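Tartrate dehydrogenase/decarboxylase (PDB 3FLK) oxidises tartrate to oxaloglycolate with NAD and a divalent metal ion, converts meso-tartrate to D-glycerate, and oxidatively decarboxylates D-malate to pyruvate. Local coordinates at residues P109-P114 with D127-V132; C118-R123 with R230-P235. The protein carries 1 engineered substitution. One frame throughout, in Å; residues are numbered along the deposited sequence.

Overall arrangement
Interactions 1 and 2 lie on the same side of the chain's centre, their own centres about 11 Å apart, and the segments alternate along the sequence. Interaction 1 is a buried pairing of neighbouring strands in the large mixed sheet, held by backbone hydrogen bonds, with apolar packing on one face and an ion pair on the other. Interaction 2 is partly buried and looser: the loop between those two strands leans on the C-terminal end of helix 224-233, near the second subunit, chiefly through apolar contacts and one arginine. The two meet where Phe130 packs against Phe231 and where Ile128 touches both Leu120 and Pro235, so the sheet, the loop and the helix end share apolar packing.

Interaction 1: P109-P114 with D127-V132; sequences PVRLFP and DIDFVV. With SO4 (sulfate ion), chain J.
Val110 and Phe130 form the hydrogen-bonded pair of an antiparallel ladder between strands 105-111 and 129-135, neighbours in the large mixed sheet of the isocitrate/isopropylmalate dehydrogenase fold. Val110 N donates a hydrogen bond to Phe130 O at 2.7 Å, and Phe130 N returns one to Val110 O. Past the strand end the pairing continues with Leu112 N to Ile128 O at 3.0 Å, and a water bridges Leu112 O to the same Ile128 carbonyl.

Apolar contacts gather on the face carrying Val110 and Phe130. The two side chains run side by side, and Val110 CB sits 3.9 Å from the centroid of the Phe130 ring, over its face, in a CH-pi contact. With CG1 anti to the backbone N (chi1 178°), Val110 also sets CG1 3.8 Å from Ile128 CG2. Beyond the ladder, Leu112 CB meets Ile128 CB at 4.0 Å.

The Arg111-Asp129 ion pair lies on the other face. Arg111 NE forms a salt bridge with Asp129 OD1 at 3.3 Å, its hydrogen bond weak, with the guanidinium and carboxylate planes 53° apart. Arg111 NH1 and NH2 bind a sulfate, probably from the crystallisation liquor, NH1 reaching its O4 at 2.8 Å; Trp303 and His323 bind the same ion. An alanine at Arg111 would probably leave Asp129 without its cationic mate and the sulfate with fewer donors.

Val110 thus packs on an aromatic ring on one face, while on the other, beside Pro109 and Val131, Arg111 is shared between a carboxylate and a bound anion.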
loop_
_atom_site.group_PDB
_atom_site.type_symbol
_atom_site.label_atom_id
_atom_site.label_comp_id
_atom_site.label_asym_id
_atom_site.label_seq_id
_atom_site.Cartn_x
_atom_site.Cartn_y
_atom_site.Cartn_z
ATOM N N PRO A 109 6.814 -15.293 -2.436
ATOM C CA PRO A 109 6.545 -15.833 -1.097
ATOM C C PRO A 109 7.004 -14.921 0.040
ATOM O O PRO A 109 8.022 -14.232 -0.075
ATOM C CB PRO A 109 7.329 -17.150 -1.078
ATOM C CG PRO A 109 8.415 -16.963 -2.075
ATOM C CD PRO A 109 7.881 -16.037 -3.131
ATOM N N VAL A 110 6.237 -14.927 1.126
ATOM C CA VAL A 110 6.537 -14.145 2.319
ATOM C C VAL A 110 6.606 -15.106 3.503
ATOM O O VAL A 110 5.658 -15.853 3.755
ATOM C CB VAL A 110 5.469 -13.046 2.566
ATOM C CG1 VAL A 110 5.762 -12.278 3.840
ATOM C CG2 VAL A 110 5.384 -12.090 1.378
ATOM N N ARG A 111 7.725 -15.090 4.223
ATOM C CA ARG A 111 7.950 -16.043 5.308
ATOM C C ARG A 111 8.824 -15.472 6.420
ATOM O O ARG A 111 9.856 -14.854 6.155
ATOM C CB ARG A 111 8.592 -17.317 4.753
ATOM C CG ARG A 111 8.638 -18.504 5.717
ATOM C CD ARG A 111 9.015 -19.776 4.972
ATOM N NE ARG A 111 8.189 -19.946 3.776
ATOM C CZ ARG A 111 8.584 -20.541 2.654
ATOM N NH1 ARG A 111 9.806 -21.040 2.549
ATOM N NH2 ARG A 111 7.749 -20.626 1.627
ATOM N N LEU A 112 8.397 -15.686 7.662
ATOM C CA LEU A 112 9.224 -15.382 8.826
ATOM C C LEU A 112 9.997 -16.634 9.237
ATOM O O LEU A 112 9.399 -17.654 9.595
ATOM C CB LEU A 112 8.366 -14.862 9.986
ATOM C CG LEU A 112 8.988 -14.658 11.375
ATOM C CD1 LEU A 112 10.005 -13.516 11.397
ATOM C CD2 LEU A 112 7.892 -14.413 12.397
ATOM N N PHE A 113 11.323 -16.550 9.162
ATOM C CA PHE A 113 12.201 -17.655 9.544
ATOM C C PHE A 113 12.569 -17.582 11.028
ATOM O O PHE A 113 12.612 -16.490 11.599
ATOM C CB PHE A 113 13.479 -17.644 8.695
ATOM C CG PHE A 113 13.254 -17.960 7.242
ATOM C CD1 PHE A 113 13.186 -19.279 6.804
ATOM C CD2 PHE A 113 13.126 -16.939 6.307
ATOM C CE1 PHE A 113 12.984 -19.577 5.455
ATOM C CE2 PHE A 113 12.922 -17.227 4.956
ATOM C CZ PHE A 113 12.854 -18.548 4.531
ATOM N N PRO A 114 12.816 -18.745 11.665
ATOM C CA PRO A 114 13.356 -18.753 13.029
ATOM C C PRO A 114 14.699 -18.032 13.105
ATOM O O PRO A 114 15.554 -18.223 12.236
ATOM C CB PRO A 114 13.536 -20.245 13.328
ATOM C CG PRO A 114 12.585 -20.933 12.417
ATOM C CD PRO A 114 12.569 -20.111 11.167
ATOM N N ASP A 127 3.151 -17.565 11.972
ATOM C CA ASP A 127 2.201 -16.458 11.810
ATOM C C ASP A 127 2.344 -15.733 10.473
ATOM O O ASP A 127 1.383 -15.147 9.979
ATOM C CB ASP A 127 2.335 -15.451 12.959
ATOM C CG ASP A 127 1.844 -16.001 14.294
ATOM O OD1 ASP A 127 1.391 -17.168 14.348
ATOM O OD2 ASP A 127 1.909 -15.256 15.297
ATOM N N ILE A 128 3.543 -15.751 9.900
ATOM C CA ILE A 128 3.777 -15.106 8.607
ATOM C C ILE A 128 4.293 -16.133 7.601
ATOM O O ILE A 128 5.490 -16.413 7.539
ATOM C CB ILE A 128 4.740 -13.886 8.715
ATOM C CG1 ILE A 128 4.274 -12.913 9.808
ATOM C CG2 ILE A 128 4.845 -13.163 7.370
ATOM C CD1 ILE A 128 5.297 -11.844 10.191
ATOM N N ASP A 129 3.369 -16.706 6.834
ATOM C CA ASP A 129 3.702 -17.696 5.816
ATOM C C ASP A 129 2.640 -17.680 4.722
ATOM O O ASP A 129 1.644 -18.407 4.789
ATOM C CB ASP A 129 3.830 -19.096 6.433
ATOM C CG ASP A 129 4.682 -20.043 5.589
ATOM O OD1 ASP A 129 4.932 -19.759 4.394
ATOM O OD2 ASP A 129 5.108 -21.087 6.133
ATOM N N PHE A 130 2.851 -16.831 3.722
ATOM C CA PHE A 130 1.913 -16.724 2.610
ATOM C C PHE A 130 2.600 -16.425 1.280
ATOM O O PHE A 130 3.816 -16.214 1.230
ATOM C CB PHE A 130 0.778 -15.726 2.922
ATOM C CG PHE A 130 1.240 -14.316 3.184
ATOM C CD1 PHE A 130 1.398 -13.413 2.134
ATOM C CD2 PHE A 130 1.477 -13.878 4.484
ATOM C CE1 PHE A 130 1.810 -12.106 2.373
ATOM C CE2 PHE A 130 1.888 -12.570 4.738
ATOM C CZ PHE A 130 2.055 -11.682 3.677
ATOM N N VAL A 131 1.817 -16.430 0.205
ATOM C CA VAL A 131 2.341 -16.171 -1.128
ATOM C C VAL A 131 1.508 -15.104 -1.845
ATOM O O VAL A 131 0.276 -15.179 -1.893
ATOM C CB VAL A 131 2.478 -17.485 -1.962
ATOM C CG1 VAL A 131 1.144 -18.219 -2.085
ATOM C CG2 VAL A 131 3.078 -17.213 -3.340
ATOM N N VAL A 132 2.199 -14.097 -2.371
ATOM C CA VAL A 132 1.565 -13.079 -3.197
ATOM C C VAL A 132 1.626 -13.519 -4.656
ATOM O O VAL A 132 2.698 -13.828 -5.178
ATOM C CB VAL A 132 2.231 -11.692 -3.011
ATOM C CG1 VAL A 132 1.641 -10.659 -3.978
ATOM C CG2 VAL A 132 2.088 -11.226 -1.566
HETATM S S SO4 J . 9.679 -22.135 -1.249
HETATM O O1 SO4 J . 8.729 -21.027 -1.200
HETATM O O2 SO4 J . 9.050 -23.287 -1.890
HETATM O O3 SO4 J . 10.859 -21.747 -2.012
HETATM O O4 SO4 J . 10.066 -22.495 0.114
HETATM O O HOH W 1 5.367 -18.595 1.860
HETATM O O HOH W 2 6.513 -18.106 9.595
#

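Interaction 2: C118-R123 with R230-P235; sequences CALANR and RFVLQP. With NAI (1,4-dihydronicotinamide adenine dinucleotide), chain N; SO4 (sulfate ion), chain K.
Leu120 reaches from the loop joining strands 105-111 and 129-135 to the C-terminal end of helix 224-233, packing the loop on the helix end within the isocitrate/isopropylmalate dehydrogenase fold. Its CG lies anti to the carbonyl carbon, beside the backbone N (chi1 -51°), and the two methyls divide the work. CD2 lies 3.8 Å from Val232 CG1, the two side chains meeting obliquely, while CD1 comes tip to tip with the Pro235 ring, 3.9 Å from its CG. Both methyls also lie against the carbonyl of Val232, with CD2 3.5 Å from Val232 O. Cys258 on helix 245-258 touches both Leu120 and Val232, bringing a second helix into the packing.

Arg123 approaches the same proline from farther along the loop. Its chain bends at chi2 (61°), which places CD; the guanidinium end meets the ring tip to tip, with NE and NH2 each near Pro235 CD. NH2 comes within 2.9 Å of Leu233 O, but at an angle too poor for a hydrogen bond; it forms a salt bridge with Glu236, just after segment 230-235. NE is buried by the contact and has no polar partner in the model. The loop also lies against the second subunit: Ala119 and Ala121 make backbone hydrogen bonds to it, placing this packing beside the dimer interface.

Farther from the loop, Arg230 belongs to an NAD(H) pocket completed by residues of the second subunit. Its chain runs extended from CG to NE, and NH2 makes a weak hydrogen bond to the ribose hydroxyl O3B of the dinucleotide at 2.8 Å.

Within the loop, the backbone is tied to a side chain: Leu120 N donates to Cys118 SG at 3.4 Å.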
loop_
_atom_site.group_PDB
_atom_site.type_symbol
_atom_site.label_atom_id
_atom_site.label_comp_id
_atom_site.label_asym_id
_atom_site.label_seq_id
_atom_site.Cartn_x
_atom_site.Cartn_y
_atom_site.Cartn_z
ATOM N N CYS A 118 11.597 -10.228 14.309
ATOM C CA CYS A 118 10.345 -9.858 13.650
ATOM C C CYS A 118 10.013 -8.391 13.906
ATOM O O CYS A 118 10.178 -7.892 15.023
ATOM C CB CYS A 118 9.192 -10.754 14.114
ATOM S SG CYS A 118 7.605 -10.453 13.272
ATOM N N ALA A 119 9.554 -7.712 12.860
ATOM C CA ALA A 119 9.155 -6.310 12.952
ATOM C C ALA A 119 7.871 -6.136 13.762
ATOM O O ALA A 119 7.627 -5.070 14.326
ATOM C CB ALA A 119 8.985 -5.723 11.564
ATOM N N LEU A 120 7.061 -7.190 13.807
ATOM C CA LEU A 120 5.787 -7.167 14.517
ATOM C C LEU A 120 5.925 -7.725 15.931
ATOM O O LEU A 120 6.643 -8.702 16.155
ATOM C CB LEU A 120 4.725 -7.960 13.746
ATOM C CG LEU A 120 4.502 -7.657 12.257
ATOM C CD1 LEU A 120 3.506 -8.643 11.666
ATOM C CD2 LEU A 120 4.040 -6.221 12.025
ATOM N N ALA A 121 5.229 -7.099 16.875
ATOM C CA ALA A 121 5.234 -7.541 18.264
ATOM C C ALA A 121 4.305 -8.735 18.455
ATOM O O ALA A 121 3.281 -8.846 17.776
ATOM C CB ALA A 121 4.831 -6.399 19.184
ATOM N N ASN A 122 4.679 -9.624 19.377
ATOM C CA ASN A 122 3.875 -10.800 19.745
ATOM C C ASN A 122 3.579 -11.747 18.577
ATOM O O ASN A 122 2.481 -12.299 18.474
ATOM C CB ASN A 122 2.567 -10.384 20.444
ATOM C CG ASN A 122 2.794 -9.440 21.619
ATOM O OD1 ASN A 122 2.020 -8.502 21.828
ATOM N ND2 ASN A 122 3.853 -9.686 22.393
ATOM N N ARG A 123 4.565 -11.923 17.701
ATOM C CA ARG A 123 4.437 -12.828 16.560
ATOM C C ARG A 123 5.450 -13.965 16.611
ATOM O O ARG A 123 6.630 -13.752 16.900
ATOM C CB ARG A 123 4.546 -12.064 15.235
ATOM C CG ARG A 123 3.233 -11.942 14.463
ATOM C CD ARG A 123 2.163 -11.187 15.241
ATOM N NE ARG A 123 0.824 -11.445 14.714
ATOM C CZ ARG A 123 -0.301 -10.970 15.247
ATOM N NH1 ARG A 123 -0.264 -10.207 16.331
ATOM N NH2 ARG A 123 -1.470 -11.261 14.692
ATOM N N ARG A 230 -4.035 -5.181 7.811
ATOM C CA ARG A 230 -4.126 -6.558 8.301
ATOM C C ARG A 230 -2.826 -7.354 8.160
ATOM O O ARG A 230 -2.588 -8.287 8.926
ATOM C CB ARG A 230 -5.292 -7.297 7.632
ATOM C CG ARG A 230 -6.659 -6.853 8.142
ATOM C CD ARG A 230 -7.774 -7.780 7.679
ATOM N NE ARG A 230 -9.058 -7.402 8.271
ATOM C CZ ARG A 230 -10.099 -6.933 7.590
ATOM N NH1 ARG A 230 -10.037 -6.790 6.270
ATOM N NH2 ARG A 230 -11.213 -6.615 8.232
ATOM N N PHE A 231 -1.991 -6.987 7.188
ATOM C CA PHE A 231 -0.641 -7.553 7.072
ATOM C C PHE A 231 0.158 -7.299 8.349
ATOM O O PHE A 231 0.953 -8.138 8.782
ATOM C CB PHE A 231 0.098 -6.954 5.865
ATOM C CG PHE A 231 -0.039 -7.755 4.592
ATOM C CD1 PHE A 231 -1.229 -8.409 4.273
ATOM C CD2 PHE A 231 1.024 -7.831 3.695
ATOM C CE1 PHE A 231 -1.350 -9.139 3.095
ATOM C CE2 PHE A 231 0.911 -8.558 2.508
ATOM C CZ PHE A 231 -0.277 -9.215 2.210
ATOM N N VAL A 232 -0.076 -6.134 8.948
ATOM C CA VAL A 232 0.593 -5.719 10.174
ATOM C C VAL A 232 -0.085 -6.293 11.422
ATOM O O VAL A 232 0.595 -6.738 12.349
ATOM C CB VAL A 232 0.676 -4.170 10.263
ATOM C CG1 VAL A 232 1.167 -3.709 11.635
ATOM C CG2 VAL A 232 1.581 -3.623 9.162
ATOM N N LEU A 233 -1.417 -6.287 11.436
ATOM C CA LEU A 233 -2.174 -6.642 12.644
ATOM C C LEU A 233 -2.550 -8.119 12.757
ATOM O O LEU A 233 -2.577 -8.665 13.862
ATOM C CB LEU A 233 -3.421 -5.759 12.786
ATOM C CG LEU A 233 -3.186 -4.275 13.090
ATOM C CD1 LEU A 233 -4.445 -3.461 12.830
ATOM C CD2 LEU A 233 -2.698 -4.071 14.520
ATOM N N GLN A 234 -2.851 -8.762 11.632
ATOM C CA GLN A 234 -3.158 -10.200 11.640
ATOM C C GLN A 234 -2.686 -10.946 10.382
ATOM O O GLN A 234 -3.503 -11.408 9.578
ATOM C CB GLN A 234 -4.645 -10.465 11.940
ATOM C CG GLN A 234 -5.638 -9.620 11.152
ATOM C CD GLN A 234 -7.080 -10.090 11.314
ATOM O OE1 GLN A 234 -7.935 -9.778 10.490
ATOM N NE2 GLN A 234 -7.352 -10.842 12.381
ATOM N N PRO A 235 -1.354 -11.085 10.221
ATOM C CA PRO A 235 -0.788 -11.733 9.035
ATOM C C PRO A 235 -1.075 -13.239 8.964
ATOM O O PRO A 235 -0.932 -13.839 7.896
ATOM C CB PRO A 235 0.717 -11.489 9.188
ATOM C CG PRO A 235 0.925 -11.344 10.656
ATOM C CD PRO A 235 -0.305 -10.654 11.165
HETATM P PA NAI N . -13.695 -0.629 7.452
HETATM O O1A NAI N . -12.867 0.528 7.862
HETATM O O2A NAI N . -15.137 -0.317 7.567
HETATM O O5B NAI N . -13.357 -1.902 8.374
HETATM C C5B NAI N . -12.142 -2.607 8.269
HETATM C C4B NAI N . -11.877 -3.417 9.537
HETATM O O4B NAI N . -11.566 -2.562 10.621
HETATM C C3B NAI N . -13.088 -4.239 9.952
HETATM O O3B NAI N . -12.641 -5.506 10.376
HETATM C C2B NAI N . -13.692 -3.461 11.104
HETATM O O2B NAI N . -14.306 -4.291 12.064
HETATM C C1B NAI N . -12.509 -2.691 11.671
HETATM N N9A NAI N . -12.937 -1.363 12.138
HETATM C C8A NAI N . -13.266 -0.281 11.361
HETATM N N7A NAI N . -13.599 0.746 12.172
HETATM C C5A NAI N . -13.485 0.341 13.451
HETATM C C6A NAI N . -13.703 0.990 14.660
HETATM N N6A NAI N . -14.046 2.277 14.683
HETATM N N1A NAI N . -13.497 0.304 15.841
HETATM C C2A NAI N . -13.082 -1.015 15.822
HETATM N N3A NAI N . -12.871 -1.654 14.614
HETATM C C4A NAI N . -13.066 -0.985 13.448
HETATM O O3 NAI N . -13.255 -0.990 5.948
HETATM P PN NAI N . -13.862 -2.144 5.008
HETATM O O1N NAI N . -14.310 -3.284 5.839
HETATM O O2N NAI N . -12.859 -2.361 3.945
HETATM O O5D NAI N . -15.128 -1.421 4.328
HETATM C C5D NAI N . -16.444 -1.578 4.817
HETATM C C4D NAI N . -17.368 -0.584 4.118
HETATM O O4D NAI N . -17.014 0.745 4.458
HETATM C C3D NAI N . -17.287 -0.681 2.603
HETATM O O3D NAI N . -18.592 -0.570 2.086
HETATM C C2D NAI N . -16.453 0.521 2.197
HETATM O O2D NAI N . -16.788 0.977 0.908
HETATM C C1D NAI N . -16.795 1.523 3.291
HETATM N N1N NAI N . -15.760 2.541 3.576
HETATM C C2N NAI N . -16.161 3.843 3.720
HETATM C C3N NAI N . -15.236 4.845 4.007
HETATM C C7N NAI N . -15.727 6.215 4.377
HETATM O O7N NAI N . -17.082 6.384 4.722
HETATM N N7N NAI N . -14.876 7.244 4.377
HETATM C C4N NAI N . -13.889 4.510 4.156
HETATM C C5N NAI N . -13.487 3.180 4.013
HETATM C C6N NAI N . -14.435 2.199 3.727
HETATM S S SO4 K . -11.486 -11.755 11.952
HETATM O O1 SO4 K . -11.066 -11.589 13.340
HETATM O O2 SO4 K . -12.094 -10.516 11.475
HETATM O O3 SO4 K . -10.329 -12.077 11.120
HETATM O O4 SO4 K . -12.459 -12.840 11.865
#